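Local coordinates for protein citryl-spermidine/3,4-dihydroxybenzoyl-citryl-spermidine:spermidine ligase (PDB 3TO3) that catalyses the ATP-dependent condensation of spermidine with citryl-spermidine intermediates, building the siderophore petrobactin that Bacillus anthracis uses for iron acquisition and virulence, at residues F179-E184 with P245-Q250; N545-Y550 with D555-I560; E49-F54 with S82-I87. All blocks are in the same frame, centred on the assembly; numbering follows the deposited sequence. Where two conformers were deposited one is given.

Contact 1 of 3, residues F179-E184 with P245-Q250; sequences FRYGYE and PVHPWQ
Tyr-181 brings the face of its ring against the chain where strand 241-246 gives way to helix 248-258, forming an aromatic cluster with His-247 and Trp-249. Two groups share that face. His-247 meets it edge first in a T-shaped pair, planes at 71°, with CE1 of His-247 3.5 Å from CD1 of Tyr-181. Beside it, CB of Trp-249 makes a CH-pi contact 4.2 Å from the centroid of the tyrosine ring, while CG of Pro-248 packs 3.9 Å from CE1 of Tyr-181. The other face of the ring is covered by CB of its neighbour Arg-180.

The imidazole has a partner at each of its nitrogens. With CG swung anti to the backbone N (chi1 -169°), His-247 turns back as an N-cap, and its ND1 accepts from N of Trp-249 at 2.8 Å, nearly in the ring plane. Its NE2 lies 2.8 Å from a water that donates to O of Tyr-181, in the last turn of helix 175-181. A second water sits 2.6 Å from OH of Tyr-181 and reaches O of Pro-248 only weakly.

Tyr-181 also lies close to Met-284 of the ATP-binding site, so the cluster borders that region. Strand 297-306 packs against it, with Val-300 and Leu-302 against His-247 and Leu-302 and Ile-304 against Trp-249; Met-4 of the second subunit packs on Pro-248.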
loop_
_atom_site.group_PDB
_atom_site.type_symbol
_atom_site.label_atom_id
_atom_site.label_comp_id
_atom_site.label_asym_id
_atom_site.label_seq_id
_atom_site.Cartn_x
_atom_site.Cartn_y
_atom_site.Cartn_z
ATOM N N PHE B 179 14.106 -4.203 9.327
ATOM C CA PHE B 179 15.121 -4.298 10.368
ATOM C C PHE B 179 14.507 -4.502 11.761
ATOM O O PHE B 179 15.047 -5.250 12.572
ATOM C CB PHE B 179 15.983 -3.057 10.399
ATOM C CG PHE B 179 17.170 -3.120 9.491
ATOM C CD1 PHE B 179 17.837 -4.300 9.274
ATOM C CD2 PHE B 179 17.620 -1.993 8.858
ATOM C CE1 PHE B 179 18.937 -4.337 8.424
ATOM C CE2 PHE B 179 18.711 -2.034 8.017
ATOM C CZ PHE B 179 19.368 -3.206 7.803
ATOM N N ARG B 180 13.395 -3.833 12.038
ATOM C CA ARG B 180 12.819 -3.904 13.366
ATOM C C ARG B 180 12.114 -5.223 13.628
ATOM O O ARG B 180 12.292 -5.827 14.670
ATOM C CB ARG B 180 11.850 -2.732 13.609
ATOM C CG ARG B 180 12.525 -1.413 13.940
ATOM C CD ARG B 180 11.528 -0.350 14.489
ATOM N NE ARG B 180 10.834 0.369 13.422
ATOM C CZ ARG B 180 11.183 1.566 12.948
ATOM N NH1 ARG B 180 12.229 2.214 13.462
ATOM N NH2 ARG B 180 10.478 2.119 11.955
ATOM N N TYR B 181 11.213 -5.590 12.727
ATOM C CA TYR B 181 10.388 -6.771 12.913
ATOM C C TYR B 181 10.729 -8.051 12.171
ATOM O O TYR B 181 10.136 -9.094 12.464
ATOM C CB TYR B 181 8.935 -6.386 12.656
ATOM C CG TYR B 181 8.586 -5.204 13.478
ATOM C CD1 TYR B 181 8.570 -5.293 14.876
ATOM C CD2 TYR B 181 8.299 -3.989 12.887
ATOM C CE1 TYR B 181 8.273 -4.177 15.667
ATOM C CE2 TYR B 181 7.986 -2.867 13.663
ATOM C CZ TYR B 181 7.972 -2.966 15.047
ATOM O OH TYR B 181 7.681 -1.856 15.799
ATOM N N GLY B 182 11.700 -8.002 11.255
ATOM C CA GLY B 182 12.019 -9.181 10.466
ATOM C C GLY B 182 12.639 -10.203 11.405
ATOM O O GLY B 182 13.477 -9.868 12.259
ATOM N N TYR B 183 12.206 -11.447 11.275
ATOM C CA TYR B 183 12.602 -12.467 12.215
ATOM C C TYR B 183 14.114 -12.742 12.166
ATOM O O TYR B 183 14.683 -13.250 13.131
ATOM C CB TYR B 183 11.780 -13.746 12.001
ATOM C CG TYR B 183 12.193 -14.631 10.824
ATOM C CD1 TYR B 183 13.320 -15.457 10.903
ATOM C CD2 TYR B 183 11.429 -14.678 9.654
ATOM C CE1 TYR B 183 13.693 -16.296 9.831
ATOM C CE2 TYR B 183 11.786 -15.514 8.578
ATOM C CZ TYR B 183 12.921 -16.314 8.672
ATOM O OH TYR B 183 13.281 -17.126 7.613
ATOM N N GLU B 184 14.765 -12.401 11.057
ATOM C CA GLU B 184 16.218 -12.607 10.938
ATOM C C GLU B 184 16.998 -11.781 11.964
ATOM O O GLU B 184 18.120 -12.149 12.350
ATOM C CB GLU B 184 16.746 -12.237 9.534
ATOM C CG GLU B 184 16.082 -12.960 8.368
ATOM C CD GLU B 184 15.017 -12.109 7.668
ATOM O OE1 GLU B 184 14.277 -11.372 8.362
ATOM O OE2 GLU B 184 14.937 -12.166 6.420
ATOM N N PRO B 245 -3.705 -8.595 23.111
ATOM C CA PRO B 245 -2.349 -8.152 22.781
ATOM C C PRO B 245 -2.240 -7.846 21.260
ATOM O O PRO B 245 -2.827 -8.576 20.470
ATOM C CB PRO B 245 -1.482 -9.320 23.236
ATOM C CG PRO B 245 -2.372 -10.512 23.120
ATOM C CD PRO B 245 -3.807 -10.056 23.252
ATOM N N VAL B 246 -1.487 -6.816 20.876
ATOM C CA VAL B 246 -1.409 -6.387 19.495
ATOM C C VAL B 246 0.056 -6.241 19.117
ATOM O O VAL B 246 0.862 -5.733 19.902
ATOM C CB VAL B 246 -2.102 -5.022 19.322
ATOM C CG1 VAL B 246 -2.106 -4.593 17.872
ATOM C CG2 VAL B 246 -3.518 -5.074 19.878
ATOM N N HIS B 247 0.417 -6.706 17.925
ATOM C CA HIS B 247 1.774 -6.491 17.434
ATOM C C HIS B 247 2.009 -4.991 17.363
ATOM O O HIS B 247 1.175 -4.279 16.863
ATOM C CB HIS B 247 1.904 -7.103 16.055
ATOM C CG HIS B 247 3.305 -7.180 15.556
ATOM N ND1 HIS B 247 4.083 -6.061 15.345
ATOM C CD2 HIS B 247 4.070 -8.247 15.218
ATOM C CE1 HIS B 247 5.274 -6.440 14.913
ATOM N NE2 HIS B 247 5.292 -7.760 14.828
ATOM N N PRO B 248 3.147 -4.503 17.855
ATOM C CA PRO B 248 3.339 -3.047 17.813
ATOM C C PRO B 248 3.369 -2.483 16.390
ATOM O O PRO B 248 2.991 -1.322 16.250
ATOM C CB PRO B 248 4.692 -2.829 18.522
ATOM C CG PRO B 248 5.420 -4.148 18.391
ATOM C CD PRO B 248 4.351 -5.230 18.305
ATOM N N TRP B 249 3.767 -3.253 15.371
ATOM C CA TRP B 249 3.682 -2.724 13.979
ATOM C C TRP B 249 2.226 -2.599 13.580
ATOM O O TRP B 249 1.829 -1.637 12.918
ATOM C CB TRP B 249 4.387 -3.593 12.911
ATOM C CG TRP B 249 4.402 -2.977 11.529
ATOM C CD1 TRP B 249 5.409 -2.233 10.979
ATOM C CD2 TRP B 249 3.362 -3.039 10.529
ATOM N NE1 TRP B 249 5.070 -1.844 9.712
ATOM C CE2 TRP B 249 3.821 -2.316 9.409
ATOM C CE3 TRP B 249 2.099 -3.657 10.467
ATOM C CZ2 TRP B 249 3.059 -2.165 8.239
ATOM C CZ3 TRP B 249 1.338 -3.525 9.295
ATOM C CH2 TRP B 249 1.823 -2.775 8.203
ATOM N N GLN B 250 1.437 -3.582 13.983
ATOM C CA GLN B 250 0.030 -3.602 13.640
ATOM C C GLN B 250 -0.680 -2.441 14.312
ATOM O O GLN B 250 -1.508 -1.760 13.691
ATOM C CB GLN B 250 -0.617 -4.915 14.039
ATOM C CG GLN B 250 -2.091 -4.946 13.689
ATOM C CD GLN B 250 -2.309 -5.326 12.242
ATOM O OE1 GLN B 250 -1.413 -5.197 11.414
ATOM N NE2 GLN B 250 -3.486 -5.822 11.934
HETATM O O HOH W 1 5.908 -0.040 15.224
HETATM O O HOH W 2 7.256 -9.540 13.834
#

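Contact 2 of 3, residues N545-Y550 with D555-I560; sequences NHFRKY and DRFESI
Phe-547 lays one face of its ring over a face of the Phe-557 ring, off centre, in an offset stack with centroids 4.6 Å apart and planes inclined by 24°. The faces overlap along their rims: CD1 and CE1 of Phe-547 lie over CD2 and CE2 of Phe-557. CD1 of Phe-547 is 3.7 Å from CD2 of Phe-557, and the other pairs are much the same. With CG anti to the backbone N, a chi1 of 174° carries the Phe-557 ring out from its helix toward Phe-547.

On its far face the Phe-547 ring is covered by its neighbour His-546, whose CD2 stands 3.6 Å above the plane and over the ring centre. Phe-547 is thus sandwiched between an imidazole carbon and a phenyl face. The imidazole is itself held, since NE2 of His-546 is hydrogen-bonded to ND1 of His-427 on helix 410-432.

The stack joins the last part of helix 532-547 to the short helix 554-560 across a tight connection that begins with a type I turn from Phe-547 to Tyr-550, N of Tyr-550 bonding to O of Phe-547 at 3.1 Å. Val-430 and Leu-553 touch Phe-547, while Ile-543 and Glu-544 of the preceding helix flank Phe-557.

Between these two segments the contact is wholly apolar, one ring pair without polar bonds. Dispersion and burial of apolar surface are what this pair contributes, and nothing directional across the contact fixes how the rings are turned.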
loop_
_atom_site.group_PDB
_atom_site.type_symbol
_atom_site.label_atom_id
_atom_site.label_comp_id
_atom_site.label_asym_id
_atom_site.label_seq_id
_atom_site.Cartn_x
_atom_site.Cartn_y
_atom_site.Cartn_z
ATOM N N ASN B 545 5.917 -51.066 6.721
ATOM C CA ASN B 545 6.280 -51.629 8.016
ATOM C C ASN B 545 5.261 -51.240 9.108
ATOM O O ASN B 545 4.881 -52.080 9.945
ATOM C CB ASN B 545 7.720 -51.225 8.409
ATOM C CG ASN B 545 8.798 -52.155 7.806
ATOM O OD1 ASN B 545 9.975 -51.783 7.709
ATOM N ND2 ASN B 545 8.397 -53.364 7.416
ATOM N N HIS B 546 4.815 -49.978 9.084
ATOM C CA HIS B 546 3.834 -49.466 10.045
ATOM C C HIS B 546 2.491 -50.161 9.870
ATOM O O HIS B 546 1.967 -50.763 10.806
ATOM C CB HIS B 546 3.609 -47.961 9.900
ATOM C CG HIS B 546 2.551 -47.432 10.821
ATOM N ND1 HIS B 546 2.760 -47.262 12.176
ATOM C CD2 HIS B 546 1.272 -47.051 10.588
ATOM C CE1 HIS B 546 1.658 -46.795 12.736
ATOM N NE2 HIS B 546 0.738 -46.663 11.796
ATOM N N PHE B 547 1.952 -50.093 8.656
ATOM C CA PHE B 547 0.608 -50.604 8.409
ATOM C C PHE B 547 0.484 -52.118 8.443
ATOM O O PHE B 547 -0.623 -52.645 8.562
ATOM C CB PHE B 547 -0.016 -49.975 7.162
ATOM C CG PHE B 547 -0.400 -48.561 7.375
ATOM C CD1 PHE B 547 0.285 -47.538 6.758
ATOM C CD2 PHE B 547 -1.411 -48.246 8.263
ATOM C CE1 PHE B 547 -0.053 -46.203 6.988
ATOM C CE2 PHE B 547 -1.757 -46.916 8.505
ATOM C CZ PHE B 547 -1.087 -45.902 7.872
ATOM N N ARG B 548 1.603 -52.831 8.356
ATOM C CA ARG B 548 1.546 -54.281 8.547
ATOM C C ARG B 548 1.241 -54.628 10.009
ATOM O O ARG B 548 0.838 -55.745 10.313
ATOM C CB ARG B 548 2.813 -54.991 8.037
ATOM C CG ARG B 548 2.628 -55.635 6.646
ATOM C CD ARG B 548 3.785 -56.561 6.235
ATOM N NE ARG B 548 4.882 -55.837 5.600
ATOM C CZ ARG B 548 5.947 -55.380 6.248
ATOM N NH1 ARG B 548 6.064 -55.566 7.559
ATOM N NH2 ARG B 548 6.893 -54.731 5.588
ATOM N N LYS B 549 1.426 -53.664 10.906
ATOM C CA LYS B 549 1.035 -53.840 12.299
ATOM C C LYS B 549 -0.437 -53.505 12.596
ATOM O O LYS B 549 -0.902 -53.725 13.710
ATOM C CB LYS B 549 1.951 -53.010 13.208
ATOM C CG LYS B 549 3.397 -53.474 13.172
ATOM C CD LYS B 549 4.251 -52.770 14.211
ATOM C CE LYS B 549 4.578 -51.360 13.807
ATOM N NZ LYS B 549 5.075 -50.564 14.971
ATOM N N TYR B 550 -1.163 -52.967 11.618
ATOM C CA TYR B 550 -2.569 -52.628 11.823
ATOM C C TYR B 550 -3.442 -53.119 10.666
ATOM O O TYR B 550 -3.891 -52.328 9.843
ATOM C CB TYR B 550 -2.743 -51.121 12.079
ATOM C CG TYR B 550 -1.869 -50.621 13.211
ATOM C CD1 TYR B 550 -0.710 -49.896 12.973
ATOM C CD2 TYR B 550 -2.180 -50.924 14.523
ATOM C CE1 TYR B 550 0.102 -49.465 14.027
ATOM C CE2 TYR B 550 -1.388 -50.502 15.578
ATOM C CZ TYR B 550 -0.254 -49.778 15.335
ATOM O OH TYR B 550 0.511 -49.393 16.419
ATOM N N ASP B 555 -7.918 -51.860 4.509
ATOM C CA ASP B 555 -8.818 -51.447 3.435
ATOM C C ASP B 555 -8.944 -49.937 3.403
ATOM O O ASP B 555 -9.211 -49.351 2.362
ATOM C CB ASP B 555 -10.180 -52.126 3.557
ATOM C CG ASP B 555 -10.161 -53.577 3.054
ATOM O OD1 ASP B 555 -9.327 -53.890 2.170
ATOM O OD2 ASP B 555 -10.983 -54.405 3.528
ATOM N N ARG B 556 -8.741 -49.317 4.558
ATOM C CA ARG B 556 -8.750 -47.867 4.682
ATOM C C ARG B 556 -7.507 -47.316 4.016
ATOM O O ARG B 556 -7.575 -46.334 3.282
ATOM C CB ARG B 556 -8.705 -47.470 6.149
ATOM C CG ARG B 556 -9.840 -46.591 6.638
ATOM C CD ARG B 556 -10.049 -46.906 8.108
ATOM N NE ARG B 556 -11.234 -46.301 8.686
ATOM C CZ ARG B 556 -11.241 -45.115 9.271
ATOM N NH1 ARG B 556 -10.126 -44.410 9.335
ATOM N NH2 ARG B 556 -12.364 -44.641 9.783
ATOM N N PHE B 557 -6.372 -47.952 4.310
ATOM C CA PHE B 557 -5.097 -47.575 3.743
ATOM C C PHE B 557 -5.123 -47.722 2.222
ATOM O O PHE B 557 -4.664 -46.844 1.494
ATOM C CB PHE B 557 -3.951 -48.392 4.367
ATOM C CG PHE B 557 -2.594 -48.149 3.717
ATOM C CD1 PHE B 557 -1.975 -49.148 2.966
ATOM C CD2 PHE B 557 -1.945 -46.919 3.853
ATOM C CE1 PHE B 557 -0.733 -48.932 2.365
ATOM C CE2 PHE B 557 -0.699 -46.695 3.245
ATOM C CZ PHE B 557 -0.097 -47.701 2.503
ATOM N N GLU B 558 -5.693 -48.813 1.741
ATOM C CA GLU B 558 -5.786 -48.990 0.314
ATOM C C GLU B 558 -6.623 -47.903 -0.331
ATOM O O GLU B 558 -6.215 -47.342 -1.347
ATOM C CB GLU B 558 -6.338 -50.367 -0.031
ATOM C CG GLU B 558 -5.248 -51.352 -0.388
ATOM C CD GLU B 558 -5.633 -52.800 -0.100
ATOM O OE1 GLU B 558 -6.852 -53.123 -0.149
ATOM O OE2 GLU B 558 -4.711 -53.611 0.185
ATOM N N SER B 559 -7.777 -47.588 0.252
ATOM C CA SER B 559 -8.712 -46.654 -0.390
ATOM C C SER B 559 -8.160 -45.227 -0.543
ATOM O O SER B 559 -8.601 -44.449 -1.389
ATOM C CB SER B 559 -10.047 -46.626 0.357
ATOM O OG SER B 559 -9.939 -45.854 1.538
ATOM N N ILE B 560 -7.185 -44.899 0.286
ATOM C CA ILE B 560 -6.510 -43.612 0.258
ATOM C C ILE B 560 -5.561 -43.489 -0.964
ATOM O O ILE B 560 -5.289 -42.387 -1.442
ATOM C CB ILE B 560 -5.746 -43.435 1.598
ATOM C CG1 ILE B 560 -6.716 -43.051 2.693
ATOM C CG2 ILE B 560 -4.620 -42.407 1.532
ATOM C CD1 ILE B 560 -6.004 -42.551 3.901
#

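Contact 3 of 3, residues E49-F54 with S82-I87; sequences EEQILF and SIDSLI
An antiparallel beta-sheet near the N-terminus carries this contact, which bridges strands 52-59 and 81-83 across strand 65-74, the strand that pairs with both. The two segments are therefore not neighbours in the sheet: their closest CA atoms, those of Gln-51 and Asp-84, are 8.9 Å apart, and side chains alone span the gap. Both segments make backbone hydrogen bonds to the middle strand: Ile-52 with Gly-72 and Phe-54 with Cys-70 from one, Ser-82 with Arg-73 and Asp-84 with Tyr-71 from the other.

Two separate contacts are made. On the buried face, Phe-54 and Ile-83 meet over the middle strand, CD1 of Ile-83 lying 4.0 Å from CD2 of Phe-54 and approaching the ring obliquely. Phe-54 is also packed by Ile-52, whose CG2 stands 3.4 Å above the centre of one ring face. Helix 18-37 covers this side of the sheet, with Ile-36 against Phe-54 and Val-32 against Ile-83.

The polar contact lies at the more exposed end, where the side chains of Gln-51 and Asp-84 meet. A bend at chi2 (-100°) turns the glutamine amide toward the carboxylate, and the two planar groups come within 21° of coplanar. Asp-84 has a stronger partner in Arg-73 of the middle strand, whose NE forms a salt bridge with the same OD2. That oxygen therefore serves both a guanidinium and an amide, which probably favours its charged form. NE2 of Gln-51 donates to OD2 of Asp-84 at 3.1 Å, somewhat bent at 138° about the hydrogen, and meets the anti lone pair of that oxygen.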
loop_
_atom_site.group_PDB
_atom_site.type_symbol
_atom_site.label_atom_id
_atom_site.label_comp_id
_atom_site.label_asym_id
_atom_site.label_seq_id
_atom_site.Cartn_x
_atom_site.Cartn_y
_atom_site.Cartn_z
ATOM N N GLU B 49 21.911 -36.362 -22.209
ATOM C CA GLU B 49 21.759 -37.643 -21.534
ATOM C C GLU B 49 20.826 -37.486 -20.328
ATOM O O GLU B 49 19.764 -38.108 -20.251
ATOM C CB GLU B 49 23.138 -38.198 -21.139
ATOM C CG GLU B 49 23.405 -38.342 -19.643
ATOM C CD GLU B 49 23.179 -39.762 -19.136
ATOM O OE1 GLU B 49 23.565 -40.051 -17.978
ATOM O OE2 GLU B 49 22.617 -40.587 -19.896
ATOM N N GLU B 50 21.216 -36.596 -19.428
ATOM C CA GLU B 50 20.498 -36.305 -18.184
ATOM C C GLU B 50 19.801 -34.949 -18.271
ATOM O O GLU B 50 18.607 -34.819 -17.992
ATOM C CB GLU B 50 21.392 -36.428 -16.941
ATOM C CG GLU B 50 21.507 -37.864 -16.388
ATOM C CD GLU B 50 20.170 -38.457 -15.902
ATOM O OE1 GLU B 50 20.204 -39.330 -15.002
ATOM O OE2 GLU B 50 19.095 -38.068 -16.418
ATOM N N GLN B 51 20.612 -33.935 -18.552
ATOM C CA GLN B 51 20.186 -32.554 -18.648
ATOM C C GLN B 51 19.142 -32.281 -19.740
ATOM O O GLN B 51 18.972 -33.023 -20.690
ATOM C CB GLN B 51 21.419 -31.684 -18.923
ATOM C CG GLN B 51 22.508 -31.774 -17.865
ATOM C CD GLN B 51 22.486 -30.600 -16.893
ATOM O OE1 GLN B 51 23.323 -29.701 -16.979
ATOM N NE2 GLN B 51 21.537 -30.603 -15.965
ATOM N N ILE B 52 18.416 -31.199 -19.550
ATOM C CA ILE B 52 17.516 -30.663 -20.538
ATOM C C ILE B 52 17.944 -29.217 -20.760
ATOM O O ILE B 52 18.175 -28.489 -19.795
ATOM C CB ILE B 52 16.065 -30.692 -20.007
ATOM C CG1 ILE B 52 15.555 -32.129 -19.956
ATOM C CG2 ILE B 52 15.147 -29.818 -20.862
ATOM C CD1 ILE B 52 14.429 -32.350 -18.946
ATOM N N LEU B 53 18.088 -28.810 -22.018
ATOM C CA LEU B 53 18.182 -27.387 -22.348
ATOM C C LEU B 53 16.771 -26.830 -22.535
ATOM O O LEU B 53 16.011 -27.332 -23.361
ATOM C CB LEU B 53 18.988 -27.177 -23.630
ATOM C CG LEU B 53 19.085 -25.724 -24.099
ATOM C CD1 LEU B 53 19.590 -24.832 -22.961
ATOM C CD2 LEU B 53 20.028 -25.665 -25.292
ATOM N N PHE B 54 16.408 -25.812 -21.767
ATOM C CA PHE B 54 15.082 -25.228 -21.898
ATOM C C PHE B 54 15.222 -23.926 -22.681
ATOM O O PHE B 54 16.062 -23.096 -22.347
ATOM C CB PHE B 54 14.462 -24.916 -20.529
ATOM C CG PHE B 54 14.184 -26.119 -19.676
ATOM C CD1 PHE B 54 12.928 -26.736 -19.699
ATOM C CD2 PHE B 54 15.149 -26.610 -18.805
ATOM C CE1 PHE B 54 12.638 -27.859 -18.893
ATOM C CE2 PHE B 54 14.861 -27.723 -17.983
ATOM C CZ PHE B 54 13.602 -28.353 -18.040
ATOM N N SER B 82 14.394 -28.915 -11.720
ATOM C CA SER B 82 15.532 -28.233 -11.120
ATOM C C SER B 82 16.217 -27.449 -12.199
ATOM O O SER B 82 16.537 -28.026 -13.218
ATOM C CB SER B 82 16.536 -29.243 -10.563
ATOM O OG SER B 82 15.951 -30.055 -9.583
ATOM N N ILE B 83 16.455 -26.156 -12.000
ATOM C CA ILE B 83 17.219 -25.387 -12.991
ATOM C C ILE B 83 18.670 -25.239 -12.494
ATOM O O ILE B 83 18.903 -24.627 -11.468
ATOM C CB ILE B 83 16.626 -23.978 -13.246
ATOM C CG1 ILE B 83 15.219 -24.040 -13.886
ATOM C CG2 ILE B 83 17.566 -23.174 -14.123
ATOM C CD1 ILE B 83 15.175 -24.736 -15.244
ATOM N N ASP B 84 19.627 -25.826 -13.208
ATOM C CA ASP B 84 21.010 -25.908 -12.743
ATOM C C ASP B 84 21.954 -24.801 -13.234
ATOM O O ASP B 84 23.111 -24.748 -12.814
ATOM C CB ASP B 84 21.603 -27.274 -13.104
ATOM C CG ASP B 84 20.732 -28.441 -12.598
ATOM O OD1 ASP B 84 20.304 -28.389 -11.418
ATOM O OD2 ASP B 84 20.464 -29.403 -13.370
ATOM N N SER B 85 21.487 -23.925 -14.118
ATOM C CA SER B 85 22.403 -22.975 -14.749
ATOM C C SER B 85 21.761 -21.620 -14.719
ATOM O O SER B 85 20.551 -21.534 -14.623
ATOM C CB SER B 85 22.706 -23.366 -16.203
ATOM O OG SER B 85 21.696 -22.894 -17.094
ATOM N N LEU B 86 22.557 -20.569 -14.867
ATOM C CA LEU B 86 22.024 -19.216 -14.915
ATOM C C LEU B 86 21.009 -19.062 -16.056
ATOM O O LEU B 86 21.061 -19.766 -17.065
ATOM C CB LEU B 86 23.168 -18.229 -15.153
ATOM C CG LEU B 86 24.215 -18.054 -14.042
ATOM C CD1 LEU B 86 25.250 -16.998 -14.481
ATOM C CD2 LEU B 86 23.551 -17.638 -12.745
ATOM N N ILE B 87 20.068 -18.144 -15.887
ATOM C CA ILE B 87 19.107 -17.882 -16.927
ATOM C C ILE B 87 19.559 -16.747 -17.831
ATOM O O ILE B 87 19.738 -15.604 -17.387
ATOM C CB ILE B 87 17.725 -17.636 -16.321
ATOM C CG1 ILE B 87 17.213 -18.959 -15.718
ATOM C CG2 ILE B 87 16.761 -17.091 -17.378
ATOM C CD1 ILE B 87 16.635 -18.804 -14.415
#

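Contact 1 is the most buried of the three and the one beside the nucleotide region; contacts 2 and 3 lie farther from the chain's centre, partly buried and away from the annotated sites. No secondary-structure element is shared, and their centres are 39 to 45 Å apart. Aromatic rings carry contacts 1 and 2, but differently: contact 1 combines edge-to-face packing with a water bridge and a helix cap, whereas contact 2 is a plain offset stack between helices close in sequence. Contact 3 spans a beta-sheet, splitting its chemistry between an apolar pair beneath a helix and an amide-carboxylate bond at the more exposed end.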